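Porin B (Pseudomonas putida, PDB 4GEY) forms a beta-barrel channel in the outer membrane that probably lets glucose and related sugars cross the outer membrane into the periplasm. Local coordinates at residues T65-D70 with S104-S109; P162-N167 with T405-L410. The protein carries 2 engineered substitutions. All coordinates share one frame; numbering follows the deposited sequence.

Contact 1 (T65-D70 with S104-S109); sequences TARYSD and SNDRIS. With DMU (decyl-beta-D-maltopyranoside), chain N; C8E ((hydroxyethyloxy)tri(ethyloxy)octane), chain H.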
loop_
_atom_site.group_PDB
_atom_site.type_symbol
_atom_site.label_atom_id
_atom_site.label_comp_id
_atom_site.label_asym_id
_atom_site.label_seq_id
_atom_site.Cartn_x
_atom_site.Cartn_y
_atom_site.Cartn_z
ATOM N N THR A 65 1.951 23.651 9.839
ATOM C CA THR A 65 2.511 22.832 10.903
ATOM C C THR A 65 3.287 21.682 10.267
ATOM O O THR A 65 3.548 21.689 9.065
ATOM C CB THR A 65 1.405 22.280 11.832
ATOM O OG1 THR A 65 1.988 21.552 12.918
ATOM C CG2 THR A 65 0.502 21.360 11.075
ATOM N N ALA A 66 3.669 20.695 11.065
ATOM C CA ALA A 66 4.365 19.548 10.506
ATOM C C ALA A 66 4.055 18.272 11.279
ATOM O O ALA A 66 3.849 18.290 12.496
ATOM C CB ALA A 66 5.867 19.800 10.442
ATOM N N ARG A 67 4.001 17.157 10.566
ATOM C CA ARG A 67 3.688 15.914 11.232
ATOM C C ARG A 67 4.729 14.878 10.918
ATOM O O ARG A 67 5.390 14.942 9.885
ATOM C CB ARG A 67 2.277 15.450 10.884
ATOM C CG ARG A 67 1.204 16.402 11.393
ATOM C CD ARG A 67 1.112 16.334 12.899
ATOM N NE ARG A 67 0.117 17.252 13.445
ATOM C CZ ARG A 67 0.359 18.526 13.728
ATOM N NH1 ARG A 67 1.563 19.033 13.505
ATOM N NH2 ARG A 67 -0.600 19.293 14.224
ATOM N N TYR A 68 4.905 13.947 11.843
ATOM C CA TYR A 68 5.912 12.924 11.677
ATOM C C TYR A 68 5.351 11.573 12.049
ATOM O O TYR A 68 4.644 11.427 13.041
ATOM C CB TYR A 68 7.136 13.222 12.528
ATOM C CG TYR A 68 8.207 12.164 12.428
ATOM C CD1 TYR A 68 9.068 12.123 11.341
ATOM C CD2 TYR A 68 8.359 11.206 13.421
ATOM C CE1 TYR A 68 10.048 11.158 11.248
ATOM C CE2 TYR A 68 9.336 10.246 13.344
ATOM C CZ TYR A 68 10.177 10.233 12.260
ATOM O OH TYR A 68 11.144 9.277 12.182
ATOM N N SER A 69 5.694 10.581 11.247
ATOM C CA SER A 69 5.169 9.250 11.424
ATOM C C SER A 69 6.309 8.320 11.083
ATOM O O SER A 69 7.118 8.636 10.214
ATOM C CB SER A 69 4.027 9.054 10.440
ATOM O OG SER A 69 3.027 8.242 10.994
ATOM N N ASP A 70 6.400 7.182 11.759
ATOM C CA ASP A 70 7.459 6.228 11.436
ATOM C C ASP A 70 7.098 4.756 11.669
ATOM O O ASP A 70 5.993 4.429 12.118
ATOM C CB ASP A 70 8.784 6.596 12.127
ATOM C CG ASP A 70 8.747 6.430 13.650
ATOM O OD1 ASP A 70 7.742 5.938 14.205
ATOM O OD2 ASP A 70 9.757 6.797 14.301
ATOM N N SER A 104 -2.368 14.558 6.549
ATOM C CA SER A 104 -3.615 14.374 5.820
ATOM C C SER A 104 -4.850 14.531 6.716
ATOM O O SER A 104 -5.850 15.142 6.325
ATOM C CB SER A 104 -3.646 13.006 5.120
ATOM O OG SER A 104 -2.903 13.017 3.918
ATOM N N ASN A 105 -4.781 13.990 7.924
ATOM C CA ASN A 105 -5.877 14.176 8.857
ATOM C C ASN A 105 -5.865 15.554 9.495
ATOM O O ASN A 105 -6.891 16.230 9.566
ATOM C CB ASN A 105 -5.822 13.105 9.930
ATOM C CG ASN A 105 -6.021 11.730 9.364
ATOM O OD1 ASN A 105 -6.819 11.537 8.441
ATOM N ND2 ASN A 105 -5.286 10.764 9.891
ATOM N N ASP A 106 -4.684 15.978 9.936
ATOM C CA ASP A 106 -4.575 17.121 10.824
ATOM C C ASP A 106 -4.658 18.471 10.130
ATOM O O ASP A 106 -5.005 19.453 10.769
ATOM C CB ASP A 106 -3.314 17.004 11.687
ATOM C CG ASP A 106 -3.388 15.849 12.668
ATOM O OD1 ASP A 106 -4.522 15.438 12.994
ATOM O OD2 ASP A 106 -2.327 15.349 13.113
ATOM N N ARG A 107 -4.357 18.530 8.830
ATOM C CA ARG A 107 -4.466 19.801 8.077
ATOM C C ARG A 107 -5.192 19.723 6.707
ATOM O O ARG A 107 -5.997 20.590 6.388
ATOM C CB ARG A 107 -3.088 20.442 7.866
ATOM C CG ARG A 107 -2.392 20.917 9.121
ATOM C CD ARG A 107 -3.053 22.145 9.769
ATOM N NE ARG A 107 -3.257 21.892 11.189
ATOM C CZ ARG A 107 -2.673 22.571 12.160
ATOM N NH1 ARG A 107 -1.871 23.580 11.868
ATOM N NH2 ARG A 107 -2.908 22.255 13.426
ATOM N N ILE A 108 -4.896 18.711 5.900
ATOM C CA ILE A 108 -5.384 18.679 4.520
ATOM C C ILE A 108 -6.880 18.389 4.371
ATOM O O ILE A 108 -7.581 19.080 3.628
ATOM C CB ILE A 108 -4.594 17.663 3.667
ATOM C CG1 ILE A 108 -3.231 18.234 3.277
ATOM C CG2 ILE A 108 -5.344 17.301 2.402
ATOM C CD1 ILE A 108 -2.156 17.829 4.208
ATOM N N SER A 109 -7.363 17.374 5.083
ATOM C CA SER A 109 -8.729 16.866 4.903
ATOM C C SER A 109 -9.855 17.748 5.420
ATOM O O SER A 109 -9.740 18.424 6.430
ATOM C CB SER A 109 -8.875 15.497 5.562
ATOM O OG SER A 109 -8.200 14.505 4.815
HETATM C C1 DMU N . 6.512 17.441 16.573
HETATM C C2 DMU N . 5.373 17.872 17.348
HETATM C C3 DMU N . 4.871 19.247 17.113
HETATM C C4 DMU N . 4.881 19.705 15.631
HETATM O O5 DMU N . 6.064 19.076 14.872
HETATM C C6 DMU N . 6.407 17.708 15.157
HETATM O O7 DMU N . 3.518 19.382 17.616
HETATM O O16 DMU N . 7.653 17.448 14.510
HETATM C C18 DMU N . 7.698 16.816 13.243
HETATM C C19 DMU N . 9.081 16.816 12.550
HETATM C C22 DMU N . 10.245 16.068 13.271
HETATM C C25 DMU N . 11.521 15.856 12.462
HETATM C C28 DMU N . 11.846 14.481 11.913
HETATM C C31 DMU N . 12.959 14.363 10.889
HETATM O O49 DMU N . 6.726 15.980 16.748
HETATM O O55 DMU N . 5.644 17.659 18.778
HETATM C C57 DMU N . 5.004 21.048 15.521
HETATM O O61 DMU N . 5.051 21.588 14.243
HETATM C C5 DMU N . 1.809 20.308 18.917
HETATM C C7 DMU N . 0.969 20.737 17.843
HETATM C C8 DMU N . 1.174 22.145 17.415
HETATM C C9 DMU N . 2.642 22.715 17.494
HETATM O O1 DMU N . 3.629 21.708 18.148
HETATM C C10 DMU N . 3.228 20.367 18.578
HETATM O O2 DMU N . 0.670 22.334 16.117
HETATM O O3 DMU N . 1.452 18.945 19.358
HETATM O O4 DMU N . -0.404 20.543 18.280
HETATM C C11 DMU N . 2.681 23.869 18.146
HETATM O O6 DMU N . 1.981 24.930 17.606
HETATM C C1 C8E H . 7.674 13.400 18.454
HETATM C C2 C8E H . 8.904 13.689 17.610
HETATM C C3 C8E H . 9.527 12.373 17.139
HETATM C C4 C8E H . 10.507 12.600 15.990
HETATM C C5 C8E H . 11.928 12.160 16.337
HETATM C C6 C8E H . 12.577 11.433 15.157
HETATM C C7 C8E H . 13.481 12.351 14.346
HETATM C C8 C8E H . 13.928 11.712 13.033
HETATM O O9 C8E H . 15.234 11.184 13.128
HETATM C C10 C8E H . 15.432 10.112 12.231
#

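Contact 2 (P162-N167 with T405-L410); sequences PCDFQN and TVRPNL. With C8E ((hydroxyethyloxy)tri(ethyloxy)octane), chain D.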
loop_
_atom_site.group_PDB
_atom_site.type_symbol
_atom_site.label_atom_id
_atom_site.label_comp_id
_atom_site.label_asym_id
_atom_site.label_seq_id
_atom_site.Cartn_x
_atom_site.Cartn_y
_atom_site.Cartn_z
ATOM N N PRO A 162 6.183 -1.366 -5.288
ATOM C CA PRO A 162 7.177 -0.900 -4.301
ATOM C C PRO A 162 6.687 0.275 -3.462
ATOM O O PRO A 162 5.565 0.767 -3.625
ATOM C CB PRO A 162 8.363 -0.450 -5.165
ATOM C CG PRO A 162 8.203 -1.163 -6.460
ATOM C CD PRO A 162 6.697 -1.286 -6.668
ATOM N N CYS A 163 7.539 0.746 -2.568
ATOM C CA CYS A 163 7.135 1.805 -1.659
ATOM C C CYS A 163 8.257 2.807 -1.440
ATOM O O CYS A 163 8.740 2.987 -0.317
ATOM C CB CYS A 163 6.688 1.227 -0.320
ATOM S SG CYS A 163 5.825 2.422 0.705
ATOM N N ASP A 164 8.663 3.461 -2.520
ATOM C CA ASP A 164 9.689 4.482 -2.423
ATOM C C ASP A 164 9.078 5.878 -2.279
ATOM O O ASP A 164 9.640 6.728 -1.573
ATOM C CB ASP A 164 10.660 4.402 -3.595
ATOM C CG ASP A 164 11.620 3.234 -3.469
ATOM O OD1 ASP A 164 11.917 2.836 -2.318
ATOM O OD2 ASP A 164 12.075 2.711 -4.517
ATOM N N PHE A 165 7.933 6.108 -2.931
ATOM C CA PHE A 165 7.223 7.385 -2.827
ATOM C C PHE A 165 6.724 7.571 -1.387
ATOM O O PHE A 165 6.643 6.615 -0.632
ATOM C CB PHE A 165 6.044 7.452 -3.808
ATOM C CG PHE A 165 6.448 7.670 -5.246
ATOM C CD1 PHE A 165 6.789 6.592 -6.063
ATOM C CD2 PHE A 165 6.462 8.952 -5.792
ATOM C CE1 PHE A 165 7.158 6.790 -7.385
ATOM C CE2 PHE A 165 6.837 9.162 -7.121
ATOM C CZ PHE A 165 7.180 8.083 -7.918
ATOM N N GLN A 166 6.413 8.799 -0.993
ATOM C CA GLN A 166 5.874 9.018 0.336
ATOM C C GLN A 166 4.348 8.952 0.302
ATOM O O GLN A 166 3.700 8.510 1.261
ATOM C CB GLN A 166 6.335 10.361 0.899
ATOM C CG GLN A 166 5.877 10.599 2.337
ATOM C CD GLN A 166 6.693 11.657 3.050
ATOM O OE1 GLN A 166 7.927 11.643 3.013
ATOM N NE2 GLN A 166 6.008 12.592 3.695
ATOM N N ASN A 167 3.785 9.406 -0.813
ATOM C CA ASN A 167 2.348 9.446 -0.989
ATOM C C ASN A 167 1.763 8.042 -1.215
ATOM O O ASN A 167 2.253 7.285 -2.047
ATOM C CB ASN A 167 2.020 10.351 -2.163
ATOM C CG ASN A 167 0.552 10.674 -2.257
ATOM O OD1 ASN A 167 -0.262 9.834 -2.647
ATOM N ND2 ASN A 167 0.205 11.902 -1.923
ATOM N N THR A 405 18.893 5.641 2.896
ATOM C CA THR A 405 18.417 6.461 1.790
ATOM C C THR A 405 17.534 7.578 2.341
ATOM O O THR A 405 16.689 7.358 3.205
ATOM C CB THR A 405 17.607 5.637 0.738
ATOM O OG1 THR A 405 18.377 4.510 0.302
ATOM C CG2 THR A 405 17.252 6.504 -0.477
ATOM N N VAL A 406 17.725 8.774 1.816
ATOM C CA VAL A 406 17.015 9.949 2.285
ATOM C C VAL A 406 16.344 10.557 1.072
ATOM O O VAL A 406 17.037 10.942 0.117
ATOM C CB VAL A 406 18.033 10.955 2.914
ATOM C CG1 VAL A 406 17.445 12.334 3.048
ATOM C CG2 VAL A 406 18.518 10.440 4.259
ATOM N N ARG A 407 15.011 10.615 1.056
ATOM C CA ARG A 407 14.356 11.270 -0.089
ATOM C C ARG A 407 13.373 12.375 0.217
ATOM O O ARG A 407 12.238 12.124 0.600
ATOM C CB ARG A 407 13.771 10.289 -1.127
ATOM C CG ARG A 407 13.078 9.095 -0.602
ATOM C CD ARG A 407 12.387 8.364 -1.733
ATOM N NE ARG A 407 13.290 7.498 -2.481
ATOM C CZ ARG A 407 13.670 6.291 -2.069
ATOM N NH1 ARG A 407 13.228 5.822 -0.910
ATOM N NH2 ARG A 407 14.490 5.555 -2.804
ATOM N N PRO A 408 13.826 13.622 0.050
ATOM C CA PRO A 408 12.907 14.759 0.050
ATOM C C PRO A 408 11.926 14.625 -1.101
ATOM O O PRO A 408 12.265 14.094 -2.172
ATOM C CB PRO A 408 13.833 15.960 -0.185
ATOM C CG PRO A 408 15.124 15.378 -0.702
ATOM C CD PRO A 408 15.234 14.044 -0.047
ATOM N N ASN A 409 10.712 15.103 -0.879
ATOM C CA ASN A 409 9.698 15.066 -1.914
ATOM C C ASN A 409 8.748 16.245 -1.838
ATOM O O ASN A 409 8.654 16.931 -0.815
ATOM C CB ASN A 409 8.924 13.752 -1.856
ATOM C CG ASN A 409 8.298 13.507 -0.503
ATOM O OD1 ASN A 409 7.103 13.738 -0.307
ATOM N ND2 ASN A 409 9.100 13.028 0.441
ATOM N N LEU A 410 8.052 16.471 -2.944
ATOM C CA LEU A 410 7.049 17.513 -3.051
ATOM C C LEU A 410 5.763 16.840 -3.482
ATOM O O LEU A 410 5.736 16.126 -4.482
ATOM C CB LEU A 410 7.464 18.527 -4.113
ATOM C CG LEU A 410 7.817 19.960 -3.737
ATOM C CD1 LEU A 410 9.175 20.314 -4.303
ATOM C CD2 LEU A 410 6.782 20.897 -4.308
HETATM C C1 C8E D . 11.998 18.445 1.792
HETATM C C2 C8E D . 11.045 19.270 0.932
HETATM C C3 C8E D . 11.775 19.866 -0.268
HETATM C C4 C8E D . 11.134 19.376 -1.563
HETATM C C5 C8E D . 11.989 18.328 -2.285
HETATM C C6 C8E D . 12.241 18.668 -3.757
HETATM C C7 C8E D . 12.329 17.420 -4.632
HETATM C C8 C8E D . 12.145 17.777 -6.103
HETATM O O9 C8E D . 13.377 17.878 -6.804
HETATM C C10 C8E D . 13.513 16.974 -7.892
HETATM C C11 C8E D . 14.347 17.578 -9.033
HETATM O O12 C8E D . 15.631 18.028 -8.621
HETATM C C13 C8E D . 16.634 17.819 -9.614
HETATM C C14 C8E D . 18.047 17.734 -9.015
HETATM O O15 C8E D . 19.036 18.152 -9.945
HETATM C C16 C8E D . 20.069 17.201 -10.150
HETATM C C17 C8E D . 21.447 17.731 -9.742
HETATM O O18 C8E D . 22.448 16.744 -9.954
HETATM C C19 C8E D . 23.439 17.082 -10.910
HETATM C C20 C8E D . 24.733 16.354 -10.551
HETATM O O21 C8E D . 25.872 17.144 -10.815
#

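Contact 1 (T65-D70 with S104-S109)
The guanidinium of R67 meets D106 at its edge, within its own plane, whereas that of R107 carries T65 CG2 over one face. The edge contact is a salt bridge with a hydrogen bond in it: R67 NE donates to D106 OD2 at 3.1 Å, on the anti side but tilted out of the carboxylate plane, which is turned 58° from the guanidinium. The chain of R67 bends at chi2 (-70°), which swings the head back over its own strand, so that NH1 also donates to T65 OG1 and to the carbonyl oxygen of A66. The R67 head has three acceptors around it, which probably restrains its rotation. On the other arginine the touch is nonpolar, T65 CG2 lying 3.3 Å above the plane, toward its rim. R67 NH2 and R107 NH2 come within 3.8 Å of each other, but D106 probably offsets one charge and D63, which pairs with R107 NH1, the other. Y68, next along the strand, lies against detergent tails. Inward polar and outward lipophilic residues alternating along a strand are the signature of an outer-membrane beta-barrel, here one of the OprB porin family, with helix 103-108 tied to the wall strand 66-79.

Contact 2 (P162-N167 with T405-L410)
Two pairs of flat groups meet in opposite styles here, D164 with R407 nearly face to face and Q166 with N409 steeply turned. The D164 carboxylate stacks on the R407 guanidinium with their planes 29° apart, and D164 CB sits 3.8 Å above the centre of that guanidinium. D164 OD1 and R407 NH1 are 3.6 Å apart, a salt bridge of charges alone, since the oxygen stands well off the plane in which the N-H groups point. R407 NH1 has its directed partner in Q433 OE1, while T405 CG2 lies over the opposite face, so the head is layered between an acid and a methyl. A bend at chi3 (82°) in the R407 chain turns the head into this position.

The amides of Q166 and N409 stand 73° apart. N409 ND2 donates to Q166 OE1 at 3.1 Å along a fairly straight line, but arrives above the carbonyl plane of Q166 instead of within it. The same nitrogen reaches R407 O at 3.3 Å, in the plane of its own amide, and this second bond ties the side chain back to its strand. Q166 NE2 is taken by V52 O and V119 O, so both ends of the glutamine amide are engaged. A leucine in place of N409 would probably leave Q166 OE1 and R407 O without this donor, with a nonpolar group set against the buried amide oxygen. P408 and L410, by contrast, face a detergent molecule outside the barrel.

The loop 162-167 is thus held to strand 404-414 by polar groups: one buried amide nitrogen satisfied twice, and an ion pair whose attraction depends little on direction and is likely to tolerate small shifts of the acid.

In the fold
Contacts 1 and 2 both fasten a non-strand segment to the barrel wall, one a short helix and the other a long loop. Their centres are 16 Å apart and their nearest atoms about 7 Å, so they do not touch, yet shared neighbours join them. V119 takes a bond from Q166 through its carbonyl and gives one to S104 through its nitrogen. Strand 42-57 pairs with strand 66-79 of contact 1, and its V52 accepts from Q166 of contact 2. The bound glucose lies about 13 Å from the side chain of R67 and about 10 Å from that of Q166, whose backbone bonds to E121 of the sugar pocket. Neither arrangement touches the sugar itself.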